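Local coordinates for protein MstE (Scytonema sp. PCC 10023, PDB 6SBF) that probably cyclises a linear isoprenoid precursor of merosterol-type products by protonation, as a single-domain class II terpene cyclase with an alpha6-alpha6 barrel, at residues G43-F48 against N348-T353; D58-A63 against W99-I104; G66-T71 against V356-V361; G263-T268 against V306-L311; Y329-E334 against I343-N348. The protein carries 1 engineered substitution. All blocks are in the same frame, centred on the assembly; numbering follows the deposited sequence. Where two conformers were deposited one is given.

Contact 1. Residues G43-F48 against N348-T353; sequences GWWQDF and NSIFTT
The carboxylate of D47 reaches from the start of strand 47-50 to the N-terminal end of helix 350-363, where its two oxygens divide the work. OD1 takes the backbone N of N348 at 2.8 Å, on the syn side and somewhat out of the carboxylate plane; F48 N of its own segment reaches the same oxygen on the anti side. OD2 receives I350 N at 2.8 Å, nearly end-on to its C-O bond, and F351 N at 3.1 Å. The side chains of D47 and N348 run past one another in opposite directions, and N348 ND2 donates to Q46 O at 2.9 Å, lying above that carbonyl plane. F351 CG is anti to its backbone N (chi1 -158°), and the CE2 edge of F48 points at the F351 face in a T-shaped pair, planes at 75°. The side chains of I350 and W45 cross at about a right angle, with I350 CG2 3.9 Å from W45 CD1. An alanine at D47 would probably leave the amides of N348, I350 and F351 without these acceptors. A carboxylate accepting four backbone N-H groups, two of them (I350, F351) from a helix's first turn, is likely to be stabilised as the anion, perhaps aided by the helix dipole.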
# COMPACT_ATOMS: atom_id res chain seq x y z
N GLY A 43 -6.63 -7.85 18.88
CA GLY A 43 -5.54 -6.93 18.59
C GLY A 43 -5.33 -6.67 17.09
O GLY A 43 -4.39 -5.96 16.77
N TRP A 44 -6.14 -7.24 16.22
CA TRP A 44 -5.98 -6.99 14.77
C TRP A 44 -6.36 -5.56 14.41
O TRP A 44 -7.34 -5.03 14.93
CB TRP A 44 -6.89 -7.94 13.99
CG TRP A 44 -6.55 -9.39 14.08
CD1 TRP A 44 -7.15 -10.33 14.87
CD2 TRP A 44 -5.57 -10.11 13.32
NE1 TRP A 44 -6.60 -11.57 14.66
CE2 TRP A 44 -5.62 -11.46 13.70
CE3 TRP A 44 -4.59 -9.71 12.41
CZ2 TRP A 44 -4.78 -12.42 13.16
CZ3 TRP A 44 -3.76 -10.66 11.86
CH2 TRP A 44 -3.86 -12.00 12.23
N TRP A 45 -5.71 -5.02 13.38
CA TRP A 45 -6.29 -3.95 12.56
C TRP A 45 -7.15 -4.54 11.44
O TRP A 45 -6.71 -5.47 10.78
CB TRP A 45 -5.16 -3.12 11.95
CG TRP A 45 -4.45 -2.24 12.94
CD1 TRP A 45 -4.96 -1.17 13.58
CD2 TRP A 45 -3.07 -2.33 13.34
NE1 TRP A 45 -4.02 -0.61 14.42
CE2 TRP A 45 -2.86 -1.30 14.27
CE3 TRP A 45 -1.99 -3.16 13.01
CZ2 TRP A 45 -1.62 -1.13 14.90
CZ3 TRP A 45 -0.76 -3.01 13.64
CH2 TRP A 45 -0.58 -1.97 14.55
N GLN A 46 -8.37 -4.03 11.36
CA GLN A 46 -9.34 -4.50 10.37
C GLN A 46 -9.74 -3.34 9.46
O GLN A 46 -9.95 -2.23 9.91
CB GLN A 46 -10.63 -4.95 11.05
CG GLN A 46 -10.50 -6.20 11.87
CD GLN A 46 -11.84 -6.57 12.47
OE1 GLN A 46 -12.27 -5.94 13.40
NE2 GLN A 46 -12.49 -7.54 11.89
N ASP A 47 -9.93 -3.66 8.17
CA ASP A 47 -10.48 -2.64 7.25
C ASP A 47 -10.93 -3.35 6.00
O ASP A 47 -10.52 -4.44 5.72
CB ASP A 47 -9.52 -1.49 6.96
CG ASP A 47 -10.14 -0.11 7.09
OD1 ASP A 47 -11.39 -0.01 6.83
OD2 ASP A 47 -9.41 0.87 7.37
N PHE A 48 -11.74 -2.61 5.21
CA PHE A 48 -12.39 -3.06 3.98
C PHE A 48 -13.49 -4.06 4.30
O PHE A 48 -13.45 -4.75 5.32
CB PHE A 48 -11.42 -3.59 2.93
CG PHE A 48 -10.37 -2.59 2.49
CD1 PHE A 48 -10.66 -1.68 1.48
CD2 PHE A 48 -9.12 -2.54 3.10
CE1 PHE A 48 -9.71 -0.74 1.11
CE2 PHE A 48 -8.20 -1.58 2.70
CZ PHE A 48 -8.48 -0.70 1.69
N ASN A 348 -13.04 1.98 7.95
CA ASN A 348 -12.56 2.35 9.31
C ASN A 348 -11.55 3.48 9.26
O ASN A 348 -11.17 3.99 10.33
CB ASN A 348 -11.97 1.13 10.02
CG ASN A 348 -13.00 0.08 10.38
OD1 ASN A 348 -14.14 0.44 10.70
ND2 ASN A 348 -12.61 -1.19 10.41
N SER A 349 -11.07 3.85 8.08
CA SER A 349 -10.03 4.89 7.89
C SER A 349 -8.67 4.43 8.44
O SER A 349 -7.78 5.29 8.54
CB SER A 349 -10.43 6.23 8.46
OG SER A 349 -11.73 6.65 8.06
N ILE A 350 -8.53 3.14 8.77
CA ILE A 350 -7.27 2.67 9.37
C ILE A 350 -6.19 2.59 8.27
O ILE A 350 -5.06 3.07 8.47
CB ILE A 350 -7.53 1.33 10.05
CG1 ILE A 350 -8.35 1.56 11.33
CG2 ILE A 350 -6.22 0.60 10.34
CD1 ILE A 350 -8.88 0.24 11.94
N PHE A 351 -6.56 2.06 7.10
CA PHE A 351 -5.59 1.88 6.00
C PHE A 351 -5.11 3.27 5.58
O PHE A 351 -3.87 3.48 5.41
CB PHE A 351 -6.26 1.10 4.87
CG PHE A 351 -5.31 0.40 3.93
CD1 PHE A 351 -4.77 1.04 2.82
CD2 PHE A 351 -4.92 -0.90 4.20
CE1 PHE A 351 -3.97 0.32 1.95
CE2 PHE A 351 -4.11 -1.61 3.34
CZ PHE A 351 -3.66 -1.00 2.19
N THR A 352 -6.00 4.23 5.36
CA THR A 352 -5.60 5.59 4.97
C THR A 352 -4.74 6.24 6.06
O THR A 352 -3.72 6.83 5.74
CB THR A 352 -6.85 6.44 4.63
OG1 THR A 352 -7.57 5.90 3.51
CG2 THR A 352 -6.44 7.85 4.25
N THR A 353 -5.22 6.20 7.28
CA THR A 353 -4.50 6.89 8.36
C THR A 353 -3.07 6.34 8.52
O THR A 353 -2.15 7.13 8.71
CB THR A 353 -5.32 6.77 9.66
OG1 THR A 353 -6.55 7.49 9.48
CG2 THR A 353 -4.60 7.43 10.82

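Contact 2. Residues D58-A63 against W99-I104; sequences DEWVTA and WGYNYI
The N-terminal turn of helix 59-69 meets the loop 99-104, and the pair is joined by a backbone bond and by the acidic side chains of D58 and E59. D58, the N-cap residue, gives its backbone N to Y101 O at 2.9 Å, while its OD1 lies against CA and CB of N102. OD2 of D58 accepts from a water, 2.7 Å away, that in turn takes Y103 N. The E59 chain is extended beyond CG, carrying CD toward the loop, and E59 OE1 accepts G100 N at 3.0 Å, from above the carboxylate plane. The same OE1 lies at the edge of the W99 ring, 3.3 Å from CD1, with carboxylate and ring planes 83° apart. W60 has CG anti to its backbone N (chi1 165°), and its CE3 packs against Y101 CD1 at 3.7 Å, the two side chains crossing at a slant. Both acids have arginine partners outside the two segments: R91 forms salt bridges with both D58 and E59, and R94 with E59, which is consistent with both acids being charged. The side chains of W60 and W99 also touch helix 109-121, E59 touches L88 of helix 75-90, and Y101 packs on F48 of strand 47-50.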
# COMPACT_ATOMS: atom_id res chain seq x y z
N ASP A 58 -8.26 -8.51 7.64
CA ASP A 58 -7.49 -8.43 8.91
C ASP A 58 -6.01 -8.78 8.70
O ASP A 58 -5.19 -7.89 8.95
CB ASP A 58 -8.17 -9.23 10.04
CG ASP A 58 -8.51 -10.68 9.86
OD1 ASP A 58 -7.94 -11.38 9.01
OD2 ASP A 58 -9.38 -11.19 10.64
N GLU A 59 -5.68 -9.96 8.20
CA GLU A 59 -4.24 -10.32 8.04
C GLU A 59 -3.57 -9.26 7.17
O GLU A 59 -2.51 -8.77 7.50
CB GLU A 59 -4.08 -11.69 7.40
CG GLU A 59 -4.61 -12.83 8.23
CD GLU A 59 -4.64 -14.18 7.56
OE1 GLU A 59 -3.78 -14.47 6.71
OE2 GLU A 59 -5.56 -15.00 7.92
N TRP A 60 -4.16 -8.96 5.99
CA TRP A 60 -3.56 -8.00 5.06
C TRP A 60 -3.47 -6.61 5.71
O TRP A 60 -2.43 -5.94 5.66
CB TRP A 60 -4.40 -8.00 3.79
CG TRP A 60 -4.11 -6.82 2.91
CD1 TRP A 60 -2.92 -6.36 2.48
CD2 TRP A 60 -5.08 -5.96 2.32
NE1 TRP A 60 -3.08 -5.30 1.63
CE2 TRP A 60 -4.41 -5.02 1.54
CE3 TRP A 60 -6.47 -5.94 2.39
CZ2 TRP A 60 -5.08 -4.07 0.77
CZ3 TRP A 60 -7.12 -5.00 1.62
CH2 TRP A 60 -6.44 -4.06 0.85
N VAL A 61 -4.56 -6.13 6.27
CA VAL A 61 -4.64 -4.78 6.84
C VAL A 61 -3.63 -4.67 7.97
O VAL A 61 -2.91 -3.65 8.06
CB VAL A 61 -6.06 -4.45 7.30
CG1 VAL A 61 -6.09 -3.13 8.02
CG2 VAL A 61 -6.98 -4.41 6.11
N THR A 62 -3.50 -5.69 8.79
CA THR A 62 -2.55 -5.68 9.94
C THR A 62 -1.10 -5.70 9.44
O THR A 62 -0.28 -4.97 10.00
CB THR A 62 -2.93 -6.83 10.87
OG1 THR A 62 -4.16 -6.52 11.50
CG2 THR A 62 -1.90 -7.07 11.95
N ALA A 63 -0.81 -6.51 8.45
CA ALA A 63 0.56 -6.56 7.87
C ALA A 63 0.91 -5.17 7.33
O ALA A 63 2.05 -4.67 7.50
CB ALA A 63 0.65 -7.64 6.82
N TRP A 99 -0.30 -15.74 3.87
CA TRP A 99 -1.38 -14.99 4.46
C TRP A 99 -2.34 -14.50 3.35
O TRP A 99 -1.92 -14.48 2.19
CB TRP A 99 -0.82 -13.88 5.31
CG TRP A 99 -0.07 -14.33 6.52
CD1 TRP A 99 -0.60 -14.65 7.72
CD2 TRP A 99 1.36 -14.47 6.65
NE1 TRP A 99 0.39 -15.01 8.62
CE2 TRP A 99 1.60 -14.86 7.97
CE3 TRP A 99 2.44 -14.29 5.81
CZ2 TRP A 99 2.88 -15.04 8.46
CZ3 TRP A 99 3.71 -14.45 6.30
CH2 TRP A 99 3.93 -14.84 7.61
N GLY A 100 -3.55 -14.10 3.74
CA GLY A 100 -4.54 -13.60 2.79
C GLY A 100 -5.32 -12.45 3.36
O GLY A 100 -5.02 -11.91 4.45
N TYR A 101 -6.36 -12.05 2.66
CA TYR A 101 -7.15 -10.86 3.04
C TYR A 101 -7.63 -11.02 4.49
O TYR A 101 -7.56 -10.10 5.27
CB TYR A 101 -8.31 -10.78 2.07
CG TYR A 101 -9.39 -9.77 2.36
CD1 TYR A 101 -9.22 -8.43 2.12
CD2 TYR A 101 -10.62 -10.20 2.87
CE1 TYR A 101 -10.22 -7.51 2.36
CE2 TYR A 101 -11.60 -9.26 3.14
CZ TYR A 101 -11.42 -7.92 2.91
OH TYR A 101 -12.43 -7.03 3.13
N ASN A 102 -8.16 -12.21 4.78
CA ASN A 102 -8.63 -12.56 6.13
C ASN A 102 -8.64 -14.10 6.20
O ASN A 102 -8.17 -14.80 5.30
CB ASN A 102 -10.00 -11.95 6.49
CG ASN A 102 -11.11 -12.46 5.59
OD1 ASN A 102 -10.98 -13.55 5.04
ND2 ASN A 102 -12.19 -11.65 5.53
N TYR A 103 -9.11 -14.65 7.33
CA TYR A 103 -8.98 -16.10 7.59
C TYR A 103 -9.59 -16.94 6.47
O TYR A 103 -9.06 -18.00 6.13
CB TYR A 103 -9.69 -16.47 8.90
CG TYR A 103 -9.48 -17.89 9.33
CD1 TYR A 103 -8.40 -18.24 10.12
CD2 TYR A 103 -10.33 -18.90 8.96
CE1 TYR A 103 -8.19 -19.54 10.55
CE2 TYR A 103 -10.13 -20.22 9.35
CZ TYR A 103 -9.03 -20.54 10.12
OH TYR A 103 -8.84 -21.84 10.47
N ILE A 104 -10.74 -16.49 5.95
CA ILE A 104 -11.53 -17.38 5.06
C ILE A 104 -11.01 -17.29 3.62
O ILE A 104 -11.32 -18.15 2.82
CB ILE A 104 -13.03 -17.09 5.15
CG1 ILE A 104 -13.40 -15.70 4.62
CG2 ILE A 104 -13.56 -17.34 6.56
CD1 ILE A 104 -14.87 -15.51 4.47
O HOH W 1 -10.44 -13.38 9.55

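Contact 3. Residues G66-T71 against V356-V361; sequences GTMLAT and VVNSLV
The last turn of helix 59-69 lies beside the C-terminal half of helix 350-363, the backbones coming nearest at M68 and N358, whose CA atoms are 5.3 Å apart. N358 has CG anti to its backbone N (chi1 170°), and its ND2 donates to M68 O at 2.9 Å. The bond is nearly straight, at 171°, and lies in the plane of both the carbonyl and the amide, on a carbonyl lone pair. M68 bends at chi2 and chi3, and its SD sits 3.7 Å from N358 CB and 3.8 Å from N358 CG, the two side chains crossing at about a right angle. L69 CD2 touches V357 CG1 at 4.1 Å. Helices 18-37, 109-121 and 265-275 also touch the pair. An alanine at N358 would probably leave M68 O without this donor and take away the amide that lies against the methionine sulphur. The arrangement is a helix-to-helix contact of the alpha6-alpha6 barrel, with one side-chain-to-backbone bond among apolar contacts.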
# COMPACT_ATOMS: atom_id res chain seq x y z
N GLY A 66 1.07 -2.47 10.21
CA GLY A 66 2.29 -2.70 11.00
C GLY A 66 3.50 -2.24 10.24
O GLY A 66 4.37 -1.57 10.83
N THR A 67 3.58 -2.53 8.94
CA THR A 67 4.73 -2.07 8.14
C THR A 67 4.75 -0.53 8.14
O THR A 67 5.84 0.09 8.26
CB THR A 67 4.66 -2.68 6.73
OG1 THR A 67 4.74 -4.10 6.80
CG2 THR A 67 5.80 -2.16 5.85
N MET A 68 3.59 0.10 7.95
CA MET A 68 3.55 1.58 7.93
C MET A 68 4.11 2.14 9.22
O MET A 68 4.80 3.16 9.22
CB MET A 68 2.13 2.09 7.70
CG MET A 68 1.53 1.85 6.34
SD MET A 68 2.40 2.70 5.02
CE MET A 68 3.03 1.34 4.09
N LEU A 69 3.76 1.52 10.35
CA LEU A 69 4.16 2.06 11.68
C LEU A 69 5.59 1.67 12.07
O LEU A 69 6.07 2.17 13.10
CB LEU A 69 3.15 1.57 12.72
CG LEU A 69 1.75 2.17 12.60
CD1 LEU A 69 0.84 1.57 13.65
CD2 LEU A 69 1.76 3.65 12.81
N ALA A 70 6.25 0.83 11.29
CA ALA A 70 7.62 0.39 11.61
C ALA A 70 8.61 1.55 11.55
O ALA A 70 9.71 1.40 12.09
CB ALA A 70 8.04 -0.73 10.68
N THR A 71 8.27 2.68 10.94
CA THR A 71 9.15 3.89 10.88
C THR A 71 9.15 4.63 12.23
O THR A 71 10.03 5.48 12.47
CB THR A 71 8.74 4.85 9.76
OG1 THR A 71 8.59 4.17 8.51
CG2 THR A 71 9.80 5.90 9.57
N VAL A 356 -0.93 7.81 5.71
CA VAL A 356 -0.62 9.22 5.92
C VAL A 356 0.44 9.35 7.01
O VAL A 356 1.44 10.10 6.82
CB VAL A 356 -1.85 10.09 6.23
CG1 VAL A 356 -1.44 11.50 6.57
CG2 VAL A 356 -2.87 10.00 5.07
N VAL A 357 0.25 8.69 8.14
CA VAL A 357 1.21 8.93 9.26
C VAL A 357 2.60 8.44 8.81
O VAL A 357 3.61 9.11 9.10
CB VAL A 357 0.68 8.34 10.57
CG1 VAL A 357 0.78 6.90 10.51
CG2 VAL A 357 1.43 8.98 11.72
N ASN A 358 2.70 7.34 8.07
CA ASN A 358 4.00 6.89 7.58
C ASN A 358 4.67 7.97 6.71
O ASN A 358 5.87 8.27 6.85
CB ASN A 358 3.84 5.58 6.87
CG ASN A 358 5.06 5.16 6.12
OD1 ASN A 358 5.31 5.65 5.03
ND2 ASN A 358 5.81 4.21 6.68
N SER A 359 3.90 8.55 5.80
CA SER A 359 4.49 9.55 4.86
C SER A 359 4.99 10.75 5.68
O SER A 359 6.00 11.33 5.31
CB SER A 359 3.49 9.93 3.78
OG SER A 359 2.40 10.77 4.25
N LEU A 360 4.26 11.16 6.72
CA LEU A 360 4.63 12.35 7.51
C LEU A 360 5.90 12.06 8.34
O LEU A 360 6.76 12.93 8.44
CB LEU A 360 3.48 12.77 8.41
CG LEU A 360 2.24 13.30 7.72
CD1 LEU A 360 1.16 13.61 8.76
CD2 LEU A 360 2.56 14.54 6.90
N VAL A 361 5.98 10.87 8.91
CA VAL A 361 7.21 10.45 9.63
C VAL A 361 8.41 10.49 8.69
O VAL A 361 9.48 11.04 9.05
CB VAL A 361 7.01 9.09 10.29
CG1 VAL A 361 8.31 8.61 10.92
CG2 VAL A 361 5.96 9.12 11.37

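Contact 4. Residues G263-T268 against V306-L311; sequences GSTFAT and VSSAYL
T265 and S308 both hold their OG1 or OG between the backbone N and the carbonyl carbon (chi1 51° and 59°), and the two hydroxyls meet at 2.7 Å at the N-terminal end of helix 265-275. S308 OG donates to T265 OG1, which in turn donates to V306 O at 2.9 Å, so that a short chain of hydrogen bonds runs from one part of the loop 306-311 through the helix start to another. The helix is N-capped one residue earlier: S264 OG accepts A267 N at 3.0 Å. The same hydroxyl donates to a water that in turn bonds to S308 O, adding a second, solvent-mediated tie between the segments. S308 OG also stands 2.9 Å from F266 N. Beyond the hydroxyls the contact turns apolar. A309, the centre of an inverse gamma turn, sets its CB over one face of the F266 ring. Helix 350-363 touches both segments, with T352 OG1 bonded to S308 N, while W212 and W270 meet F266 through their rings. Both segments fall in the sequence range related to the C-terminal domain of squalene-hopene cyclases, and they fasten a loop leading to strand 311-313 onto a helix of the barrel. The CH-pi contact places A309 CB 3.9 Å from the centre of the F266 ring, 14° off its normal.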
# COMPACT_ATOMS: atom_id res chain seq x y z
N GLY A 263 -8.58 16.91 -3.48
CA GLY A 263 -7.43 16.19 -2.90
C GLY A 263 -7.80 14.87 -2.22
O GLY A 263 -8.70 14.80 -1.37
N SER A 264 -7.06 13.83 -2.59
CA SER A 264 -7.13 12.49 -1.99
C SER A 264 -6.04 12.36 -0.90
O SER A 264 -4.84 12.53 -1.22
CB SER A 264 -6.90 11.44 -3.01
OG SER A 264 -6.54 10.23 -2.41
N THR A 265 -6.41 12.07 0.32
CA THR A 265 -5.43 11.87 1.39
C THR A 265 -4.52 10.71 1.07
O THR A 265 -3.28 10.83 1.27
CB THR A 265 -6.11 11.75 2.74
OG1 THR A 265 -7.14 10.79 2.65
CG2 THR A 265 -6.68 13.08 3.22
N PHE A 266 -5.03 9.61 0.57
CA PHE A 266 -4.24 8.41 0.23
C PHE A 266 -3.27 8.69 -0.89
O PHE A 266 -2.07 8.34 -0.79
CB PHE A 266 -5.18 7.24 -0.07
CG PHE A 266 -4.54 5.91 -0.37
CD1 PHE A 266 -4.00 5.15 0.66
CD2 PHE A 266 -4.56 5.37 -1.64
CE1 PHE A 266 -3.48 3.89 0.38
CE2 PHE A 266 -4.11 4.12 -1.93
CZ PHE A 266 -3.56 3.37 -0.89
N ALA A 267 -3.74 9.27 -1.99
CA ALA A 267 -2.88 9.50 -3.15
C ALA A 267 -1.83 10.54 -2.74
O ALA A 267 -0.70 10.46 -3.24
CB ALA A 267 -3.69 9.93 -4.36
N THR A 268 -2.19 11.54 -1.97
CA THR A 268 -1.25 12.60 -1.56
C THR A 268 -0.14 12.01 -0.67
O THR A 268 1.03 12.36 -0.86
CB THR A 268 -1.95 13.77 -0.87
OG1 THR A 268 -2.91 14.30 -1.79
CG2 THR A 268 -1.01 14.86 -0.45
N VAL A 306 -9.67 11.18 6.51
CA VAL A 306 -10.80 10.72 5.65
C VAL A 306 -10.35 9.52 4.82
O VAL A 306 -9.36 9.62 4.10
CB VAL A 306 -11.35 11.91 4.82
CG1 VAL A 306 -12.38 11.48 3.81
CG2 VAL A 306 -11.93 12.99 5.71
N SER A 307 -11.12 8.44 4.83
CA SER A 307 -10.90 7.26 3.98
C SER A 307 -10.80 7.65 2.52
O SER A 307 -11.71 8.35 2.00
CB SER A 307 -11.97 6.31 4.15
OG SER A 307 -12.06 5.94 5.52
N SER A 308 -9.77 7.16 1.87
CA SER A 308 -9.60 7.35 0.42
C SER A 308 -8.80 6.23 -0.20
O SER A 308 -8.29 6.40 -1.31
CB SER A 308 -9.09 8.75 0.08
OG SER A 308 -7.83 8.99 0.71
N ALA A 309 -8.62 5.10 0.47
CA ALA A 309 -7.88 3.97 -0.06
C ALA A 309 -8.80 3.12 -0.93
O ALA A 309 -9.43 2.22 -0.47
CB ALA A 309 -7.24 3.17 1.03
N TYR A 310 -8.87 3.51 -2.21
CA TYR A 310 -9.83 2.93 -3.16
C TYR A 310 -9.28 1.70 -3.81
O TYR A 310 -8.31 1.79 -4.60
CB TYR A 310 -10.35 3.96 -4.17
CG TYR A 310 -11.19 5.04 -3.56
CD1 TYR A 310 -12.36 4.76 -2.89
CD2 TYR A 310 -10.84 6.37 -3.61
CE1 TYR A 310 -13.12 5.76 -2.30
CE2 TYR A 310 -11.58 7.38 -3.05
CZ TYR A 310 -12.76 7.09 -2.39
OH TYR A 310 -13.46 8.10 -1.83
N LEU A 311 -9.89 0.56 -3.48
CA LEU A 311 -9.53 -0.79 -3.92
C LEU A 311 -10.56 -1.19 -4.98
O LEU A 311 -11.79 -1.24 -4.68
CB LEU A 311 -9.57 -1.72 -2.72
CG LEU A 311 -9.20 -3.17 -2.97
CD1 LEU A 311 -7.74 -3.29 -3.30
CD2 LEU A 311 -9.55 -3.99 -1.72
O HOH W 2 -7.85 8.17 -3.34

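Contact 5. Residues Y329-E334 against I343-N348; sequences YYDEIE and IIFDHN
Y329 and I343 form a parallel beta bridge, and their side chains lie side by side, pointing the same way. Across the two segments the bridge is held by Y330 N to I343 O, 2.9 Å and nearly straight, while Y329 CA makes a CA-H...O contact with the same oxygen; I343 also bonds to the backbone of R328. Apolar contact follows on the face carrying Y329 and I343: I343 CD1 lies over the Y329 ring in a CH-pi contact, 4.2 Å from its centre. I343 CG2, anti to its backbone N, touches Y329 CE2 at 3.6 Å. Y330 CB meets I344 CG2 at 3.9 Å. D331 OD2 approaches F345 CE2 directly at 3.2 Å, its carboxylate turned 81° from the ring. Two waters add polar links: one donates to D331 OD2 and accepts F345 N, the other accepts D331 N and donates to I343 O. The pairing joins strand 328-329 to strand 342-344, the central strand of a small mixed sheet, whose other neighbour, 311-313, runs antiparallel; Y310, just before that strand, packs on I343 and F345.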
# COMPACT_ATOMS: atom_id res chain seq x y z
N TYR A 329 -18.60 3.10 -7.46
CA TYR A 329 -18.29 2.96 -6.03
C TYR A 329 -19.37 2.06 -5.44
O TYR A 329 -20.55 2.39 -5.55
CB TYR A 329 -18.16 4.34 -5.36
CG TYR A 329 -16.92 5.02 -5.89
CD1 TYR A 329 -16.98 5.74 -7.07
CD2 TYR A 329 -15.70 4.86 -5.25
CE1 TYR A 329 -15.82 6.31 -7.60
CE2 TYR A 329 -14.54 5.40 -5.76
CZ TYR A 329 -14.62 6.12 -6.94
OH TYR A 329 -13.50 6.66 -7.51
N TYR A 330 -19.01 0.90 -4.92
CA TYR A 330 -19.93 -0.16 -4.46
C TYR A 330 -20.99 0.43 -3.52
O TYR A 330 -22.19 0.17 -3.69
CB TYR A 330 -19.19 -1.29 -3.74
CG TYR A 330 -20.10 -2.43 -3.35
CD1 TYR A 330 -20.41 -3.40 -4.28
CD2 TYR A 330 -20.55 -2.57 -2.05
CE1 TYR A 330 -21.23 -4.48 -3.96
CE2 TYR A 330 -21.37 -3.64 -1.72
CZ TYR A 330 -21.70 -4.59 -2.67
OH TYR A 330 -22.47 -5.64 -2.30
N ASP A 331 -20.56 1.29 -2.60
CA ASP A 331 -21.49 1.81 -1.58
C ASP A 331 -22.49 2.79 -2.18
O ASP A 331 -23.50 3.06 -1.56
CB ASP A 331 -20.72 2.46 -0.45
CG ASP A 331 -20.13 1.41 0.48
OD1 ASP A 331 -20.81 0.38 0.72
OD2 ASP A 331 -18.97 1.60 0.89
N GLU A 332 -22.30 3.25 -3.40
CA GLU A 332 -23.18 4.23 -4.07
C GLU A 332 -24.18 3.56 -5.02
O GLU A 332 -25.01 4.29 -5.61
CB GLU A 332 -22.31 5.19 -4.87
CG GLU A 332 -21.42 6.01 -3.98
CD GLU A 332 -20.54 7.01 -4.66
OE1 GLU A 332 -19.75 7.58 -3.93
OE2 GLU A 332 -20.62 7.19 -5.91
N ILE A 333 -23.98 2.27 -5.33
CA ILE A 333 -24.83 1.56 -6.33
C ILE A 333 -26.21 1.34 -5.70
O ILE A 333 -26.27 0.81 -4.57
CB ILE A 333 -24.23 0.21 -6.77
CG1 ILE A 333 -22.85 0.40 -7.39
CG2 ILE A 333 -25.21 -0.51 -7.71
CD1 ILE A 333 -22.06 -0.89 -7.52
N GLU A 334 -27.26 1.70 -6.45
CA GLU A 334 -28.65 1.59 -5.95
C GLU A 334 -29.20 0.23 -6.34
O GLU A 334 -29.03 -0.16 -7.51
CB GLU A 334 -29.45 2.75 -6.52
CG GLU A 334 -29.13 4.07 -5.87
CD GLU A 334 -30.17 5.14 -6.10
OE1 GLU A 334 -30.72 5.20 -7.23
OE2 GLU A 334 -30.44 5.91 -5.16
N ILE A 343 -15.64 -0.39 -6.84
CA ILE A 343 -14.58 0.11 -5.96
C ILE A 343 -15.12 0.10 -4.55
O ILE A 343 -16.20 0.65 -4.28
CB ILE A 343 -14.13 1.50 -6.43
CG1 ILE A 343 -13.59 1.47 -7.84
CG2 ILE A 343 -13.14 2.11 -5.47
CD1 ILE A 343 -13.26 2.85 -8.40
N ILE A 344 -14.31 -0.42 -3.64
CA ILE A 344 -14.55 -0.32 -2.19
C ILE A 344 -13.48 0.55 -1.53
O ILE A 344 -12.47 0.86 -2.13
CB ILE A 344 -14.67 -1.73 -1.59
CG1 ILE A 344 -13.37 -2.51 -1.61
CG2 ILE A 344 -15.82 -2.49 -2.26
CD1 ILE A 344 -13.42 -3.66 -0.67
N PHE A 345 -13.73 0.90 -0.28
CA PHE A 345 -12.77 1.72 0.46
C PHE A 345 -12.63 1.20 1.90
O PHE A 345 -13.33 0.29 2.34
CB PHE A 345 -13.15 3.21 0.41
CG PHE A 345 -14.43 3.55 1.11
CD1 PHE A 345 -14.48 4.01 2.38
CD2 PHE A 345 -15.62 3.56 0.37
CE1 PHE A 345 -15.66 4.35 3.00
CE2 PHE A 345 -16.81 3.90 1.00
CZ PHE A 345 -16.81 4.32 2.30
N ASP A 346 -11.69 1.82 2.57
CA ASP A 346 -11.34 1.48 3.96
C ASP A 346 -12.29 2.18 4.91
O ASP A 346 -12.04 3.30 5.37
CB ASP A 346 -9.90 1.85 4.23
CG ASP A 346 -9.53 3.31 3.93
OD1 ASP A 346 -9.95 3.89 2.90
OD2 ASP A 346 -8.74 3.87 4.75
N HIS A 347 -13.44 1.54 5.19
CA HIS A 347 -14.52 2.18 5.96
C HIS A 347 -14.07 2.60 7.37
O HIS A 347 -14.67 3.50 7.94
CB HIS A 347 -15.73 1.26 6.05
CG HIS A 347 -15.44 -0.08 6.65
ND1 HIS A 347 -14.73 -1.10 5.95
CD2 HIS A 347 -15.70 -0.53 7.92
CE1 HIS A 347 -14.62 -2.14 6.84
NE2 HIS A 347 -15.25 -1.82 8.01
N ASN A 348 -13.04 1.98 7.95
CA ASN A 348 -12.56 2.35 9.31
C ASN A 348 -11.55 3.48 9.26
O ASN A 348 -11.17 3.99 10.33
CB ASN A 348 -11.97 1.13 10.02
CG ASN A 348 -13.00 0.08 10.38
OD1 ASN A 348 -14.14 0.44 10.70
ND2 ASN A 348 -12.61 -1.19 10.41
O HOH W 3 -16.72 0.30 0.32
O HOH W 4 -17.67 1.71 -2.04

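Along the chain contact 2 opens and closes first, then contact 4, then contact 5, all three within the span that contact 1 closes, its segments 300 residues apart and contact 5 ending on the shared N348. Contact 3 crosses contact 1, and both use helix 350-363; contacts 2 and 3 share helix 59-69, with centres 19 Å apart. T352 OG1 bonds to D346 OD2 between contacts 1 and 5. Contacts 4 and 5, 13 Å between centres, meet through the small mixed sheet, where L311 O receives I344 N. The C-terminal helix thus ties the early part of the chain to the later helices and strands, consistent with closing a single barrel domain; contacts 3 and 5 are most distant, about 25 Å between centres.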